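Local coordinates for protein 4-hydroxy-3-methylbut-2-enyl diphosphate reductase, apicoplast (Plasmodium falciparum, PDB 4N7B) that reduces (E)-4-hydroxy-3-methylbut-2-enyl diphosphate to isopentenyl and dimethylallyl diphosphate with an iron-sulfur cluster, the last step of the MEP isoprenoid pathway, at residues C427-S438 against S451-N462. Residues are numbered along the deposited sequence; the frame is centred on the assembly and turned at random.
With SO4 (sulfate ion), chain D.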
loop_
_atom_site.group_PDB
_atom_site.type_symbol
_atom_site.label_atom_id
_atom_site.label_comp_id
_atom_site.label_asym_id
_atom_site.label_seq_id
_atom_site.Cartn_x
_atom_site.Cartn_y
_atom_site.Cartn_z
ATOM N N CYS A 427 -18.666 -4.728 8.834
ATOM C CA CYS A 427 -18.926 -3.350 9.290
ATOM C C CYS A 427 -20.429 -3.043 9.436
ATOM O O CYS A 427 -20.811 -2.254 10.288
ATOM C CB CYS A 427 -18.237 -2.303 8.394
ATOM S SG CYS A 427 -18.952 -2.201 6.761
ATOM N N THR A 428 -21.288 -3.688 8.652
ATOM C CA THR A 428 -22.721 -3.363 8.687
ATOM C C THR A 428 -23.480 -3.931 9.876
ATOM O O THR A 428 -24.667 -3.683 10.005
ATOM C CB THR A 428 -23.443 -3.772 7.379
ATOM O OG1 THR A 428 -23.254 -5.170 7.136
ATOM C CG2 THR A 428 -22.871 -2.979 6.219
ATOM N N LYS A 429 -22.806 -4.686 10.741
ATOM C CA LYS A 429 -23.379 -5.087 12.029
ATOM C C LYS A 429 -23.005 -4.068 13.100
ATOM O O LYS A 429 -23.456 -4.155 14.237
ATOM C CB LYS A 429 -22.819 -6.446 12.460
ATOM C CG LYS A 429 -23.605 -7.625 11.950
ATOM C CD LYS A 429 -22.872 -8.336 10.820
ATOM C CE LYS A 429 -23.842 -8.752 9.716
ATOM N NZ LYS A 429 -24.911 -9.669 10.215
ATOM N N CYS A 430 -22.144 -3.124 12.728
ATOM C CA CYS A 430 -21.505 -2.212 13.683
ATOM C C CYS A 430 -22.015 -0.762 13.589
ATOM O O CYS A 430 -22.620 -0.371 12.602
ATOM C CB CYS A 430 -19.997 -2.222 13.462
ATOM S SG CYS A 430 -19.211 -3.877 13.721
ATOM N N ASP A 431 -21.733 0.015 14.633
ATOM C CA ASP A 431 -22.105 1.420 14.730
ATOM C C ASP A 431 -20.926 2.312 14.351
ATOM O O ASP A 431 -21.101 3.468 13.989
ATOM C CB ASP A 431 -22.512 1.727 16.165
ATOM C CG ASP A 431 -23.592 0.790 16.679
ATOM O OD1 ASP A 431 -24.648 0.667 16.025
ATOM O OD2 ASP A 431 -23.383 0.163 17.740
ATOM N N LEU A 432 -19.719 1.767 14.451
ATOM C CA LEU A 432 -18.518 2.523 14.158
ATOM C C LEU A 432 -17.392 1.608 13.693
ATOM O O LEU A 432 -17.187 0.519 14.247
ATOM C CB LEU A 432 -18.060 3.263 15.409
ATOM C CG LEU A 432 -16.689 3.907 15.278
ATOM C CD1 LEU A 432 -16.787 5.160 14.410
ATOM C CD2 LEU A 432 -16.121 4.243 16.645
ATOM N N THR A 433 -16.633 2.074 12.710
ATOM C CA THR A 433 -15.446 1.371 12.249
ATOM C C THR A 433 -14.202 2.185 12.624
ATOM O O THR A 433 -14.123 3.385 12.337
ATOM C CB THR A 433 -15.463 1.168 10.716
ATOM O OG1 THR A 433 -16.471 0.208 10.361
ATOM C CG2 THR A 433 -14.098 0.666 10.248
ATOM N N ILE A 434 -13.247 1.536 13.281
ATOM C CA ILE A 434 -11.961 2.162 13.567
ATOM C C ILE A 434 -10.888 1.492 12.747
ATOM O O ILE A 434 -10.692 0.272 12.836
ATOM C CB ILE A 434 -11.559 2.051 15.035
ATOM C CG1 ILE A 434 -12.501 2.876 15.903
ATOM C CG2 ILE A 434 -10.129 2.559 15.223
ATOM C CD1 ILE A 434 -12.270 2.677 17.370
ATOM N N VAL A 435 -10.222 2.280 11.917
ATOM C CA VAL A 435 -9.125 1.776 11.131
ATOM C C VAL A 435 -7.863 2.345 11.716
ATOM O O VAL A 435 -7.724 3.564 11.825
ATOM C CB VAL A 435 -9.201 2.201 9.677
ATOM C CG1 VAL A 435 -7.990 1.665 8.925
ATOM C CG2 VAL A 435 -10.491 1.707 9.054
ATOM N N VAL A 436 -6.938 1.465 12.100
ATOM C CA VAL A 436 -5.677 1.929 12.677
ATOM C C VAL A 436 -4.664 2.071 11.572
ATOM O O VAL A 436 -4.418 1.146 10.805
ATOM C CB VAL A 436 -5.179 0.993 13.767
ATOM C CG1 VAL A 436 -3.944 1.558 14.426
ATOM C CG2 VAL A 436 -6.295 0.778 14.783
ATOM N N GLY A 437 -4.120 3.267 11.440
ATOM C CA GLY A 437 -3.125 3.488 10.415
ATOM C C GLY A 437 -2.852 4.947 10.184
ATOM O O GLY A 437 -3.441 5.824 10.846
ATOM N N SER A 438 -1.931 5.203 9.261
ATOM C CA SER A 438 -1.478 6.560 8.970
ATOM C C SER A 438 -2.280 7.239 7.860
ATOM O O SER A 438 -2.712 6.587 6.904
ATOM C CB SER A 438 -0.009 6.529 8.559
ATOM O OG SER A 438 0.313 7.718 7.866
ATOM N N SER A 451 -16.089 1.381 4.554
ATOM C CA SER A 451 -17.123 1.355 5.594
ATOM C C SER A 451 -18.140 2.481 5.416
ATOM O O SER A 451 -19.341 2.288 5.622
ATOM C CB SER A 451 -16.463 1.471 6.968
ATOM O OG SER A 451 -17.412 1.577 8.020
ATOM N N GLN A 452 -17.669 3.677 5.064
ATOM C CA GLN A 452 -18.573 4.825 4.977
ATOM C C GLN A 452 -19.601 4.689 3.861
ATOM O O GLN A 452 -20.775 5.020 4.066
ATOM C CB GLN A 452 -17.799 6.121 4.786
ATOM C CG GLN A 452 -16.959 6.508 5.967
ATOM C CD GLN A 452 -16.052 7.669 5.646
ATOM O OE1 GLN A 452 -15.368 7.667 4.625
ATOM N NE2 GLN A 452 -16.061 8.681 6.491
ATOM N N ILE A 453 -19.187 4.243 2.677
ATOM C CA ILE A 453 -20.155 4.113 1.580
ATOM C C ILE A 453 -21.111 2.952 1.861
ATOM O O ILE A 453 -22.109 2.770 1.155
ATOM C CB ILE A 453 -19.482 3.927 0.211
ATOM C CG1 ILE A 453 -18.623 2.670 0.196
ATOM C CG2 ILE A 453 -18.582 5.106 -0.093
ATOM C CD1 ILE A 453 -18.095 2.373 -1.193
ATOM N N ARG A 454 -20.815 2.184 2.913
ATOM C CA ARG A 454 -21.745 1.159 3.396
ATOM C C ARG A 454 -22.541 1.686 4.615
ATOM O O ARG A 454 -23.181 0.928 5.347
ATOM C CB ARG A 454 -20.997 -0.155 3.661
ATOM C CG ARG A 454 -21.051 -1.121 2.473
ATOM C CD ARG A 454 -19.868 -2.216 2.452
ATOM N NE ARG A 454 -18.772 -1.559 1.773
ATOM C CZ ARG A 454 -18.353 -1.799 0.541
ATOM N NH1 ARG A 454 -18.850 -2.777 -0.191
ATOM N NH2 ARG A 454 -17.381 -1.048 0.062
ATOM N N ASN A 455 -22.509 3.008 4.790
ATOM C CA ASN A 455 -23.311 3.709 5.788
ATOM C C ASN A 455 -22.881 3.473 7.238
ATOM O O ASN A 455 -23.622 3.780 8.159
ATOM C CB ASN A 455 -24.789 3.376 5.619
ATOM C CG ASN A 455 -25.307 3.752 4.260
ATOM O OD1 ASN A 455 -24.826 4.700 3.634
ATOM N ND2 ASN A 455 -26.286 3.017 3.784
ATOM N N VAL A 456 -21.681 2.968 7.464
ATOM C CA VAL A 456 -21.203 2.940 8.840
ATOM C C VAL A 456 -20.015 3.887 9.054
ATOM O O VAL A 456 -18.977 3.789 8.397
ATOM C CB VAL A 456 -21.020 1.489 9.382
ATOM C CG1 VAL A 456 -21.271 0.482 8.296
ATOM C CG2 VAL A 456 -19.696 1.294 10.096
ATOM N N PRO A 457 -20.206 4.855 9.950
ATOM C CA PRO A 457 -19.211 5.889 10.229
ATOM C C PRO A 457 -17.870 5.255 10.538
ATOM O O PRO A 457 -17.813 4.179 11.130
ATOM C CB PRO A 457 -19.773 6.596 11.463
ATOM C CG PRO A 457 -21.232 6.310 11.453
ATOM C CD PRO A 457 -21.383 4.956 10.832
ATOM N N ALA A 458 -16.793 5.913 10.141
ATOM C CA ALA A 458 -15.484 5.309 10.248
ATOM C C ALA A 458 -14.451 6.396 10.482
ATOM O O ALA A 458 -14.641 7.536 10.076
ATOM C CB ALA A 458 -15.165 4.553 8.986
ATOM N N VAL A 459 -13.374 6.039 11.159
ATOM C CA VAL A 459 -12.317 6.981 11.470
ATOM C C VAL A 459 -10.998 6.267 11.310
ATOM O O VAL A 459 -10.888 5.088 11.620
ATOM C CB VAL A 459 -12.379 7.504 12.943
ATOM C CG1 VAL A 459 -13.565 8.385 13.149
ATOM C CG2 VAL A 459 -12.412 6.332 13.931
ATOM N N LEU A 460 -10.003 7.012 10.851
ATOM C CA LEU A 460 -8.662 6.517 10.690
ATOM C C LEU A 460 -7.837 7.116 11.804
ATOM O O LEU A 460 -7.775 8.324 11.928
ATOM C CB LEU A 460 -8.110 6.973 9.352
ATOM C CG LEU A 460 -6.661 6.564 9.133
ATOM C CD1 LEU A 460 -6.571 5.056 9.013
ATOM C CD2 LEU A 460 -6.146 7.231 7.881
ATOM N N LEU A 461 -7.215 6.275 12.622
ATOM C CA LEU A 461 -6.441 6.744 13.762
ATOM C C LEU A 461 -5.067 6.082 13.773
ATOM O O LEU A 461 -4.949 4.863 13.620
ATOM C CB LEU A 461 -7.174 6.427 15.073
ATOM C CG LEU A 461 -8.545 7.085 15.238
ATOM C CD1 LEU A 461 -9.200 6.580 16.517
ATOM C CD2 LEU A 461 -8.424 8.604 15.246
ATOM N N ASN A 462 -4.038 6.891 13.971
ATOM C CA ASN A 462 -2.673 6.424 13.902
ATOM C C ASN A 462 -2.355 5.597 15.144
ATOM O O ASN A 462 -1.690 4.558 15.056
ATOM C CB ASN A 462 -1.722 7.622 13.777
ATOM C CG ASN A 462 -0.325 7.228 13.315
ATOM O OD1 ASN A 462 -0.156 6.466 12.358
ATOM N ND2 ASN A 462 0.681 7.764 13.984
HETATM S S SO4 D . -20.944 -5.652 -0.363
HETATM O O1 SO4 D . -21.603 -6.945 -0.536
HETATM O O2 SO4 D . -20.886 -5.319 1.058
HETATM O O3 SO4 D . -19.590 -5.719 -0.905
HETATM O O4 SO4 D . -21.706 -4.626 -1.073
#
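Thr433 to Gly437 and Pro457 to Leu461 are joined by five backbone hydrogen bonds in parallel register, the strand axes 4.8 Å apart at closest approach and nearly parallel. Linked in sequence through helix 442-452, strands 432-436 and 458-461 form a beta-alpha-beta unit in which 458-461 is the edge strand of a five-stranded parallel sheet and 432-436 is hydrogen-bonded on its other edge to strand 477-482. Val435 sits at the middle of the pairing: its N meets Val459 O almost straight (N-H...O 177°), and its O receives Leu461 N. At the C-terminal end the geometry changes, since Gly437 N approaches Leu461 O at 2.8 Å from 45° above the carbonyl plane.

On one face of the pair, Ile434 and Val459 lie side by side and point the same way, CG1 to CG2 4.0 Å; Phe494 of helix 488-499 packs on Ile434 and Leu461 there. The other face is turned to helix 442-452. Here Leu460, with CG anti to the backbone N (chi1 176°), slants across Val435, bringing CD1 to 3.7 Å from Val435 CG1 while CD2 rests near Ser438 O. Val448 of the helix touches both side chains. Ser438 is close to His260 and Ser441, substrate-binding residues by similarity to relatives, so the strand end leads toward the probable diphosphate site.

At the opposite end, a Schellman motif with Asn455 as C-prime residue closes the helix, and Val456 CG1 packs 3.4 Å from Cys427 O. Arg454 turns its guanidinium edge to a sulfate, probably from the crystallisation liquor, with a weak hydrogen bond from NH1, while NH2 forms a salt bridge with Asp388. Two successive hydrogen bonds tie helix end to strand: Thr433 OG1 donates to Ser451 OG at 2.9 Å, and Ser451 OG donates onward to Val456 O at 2.7 Å.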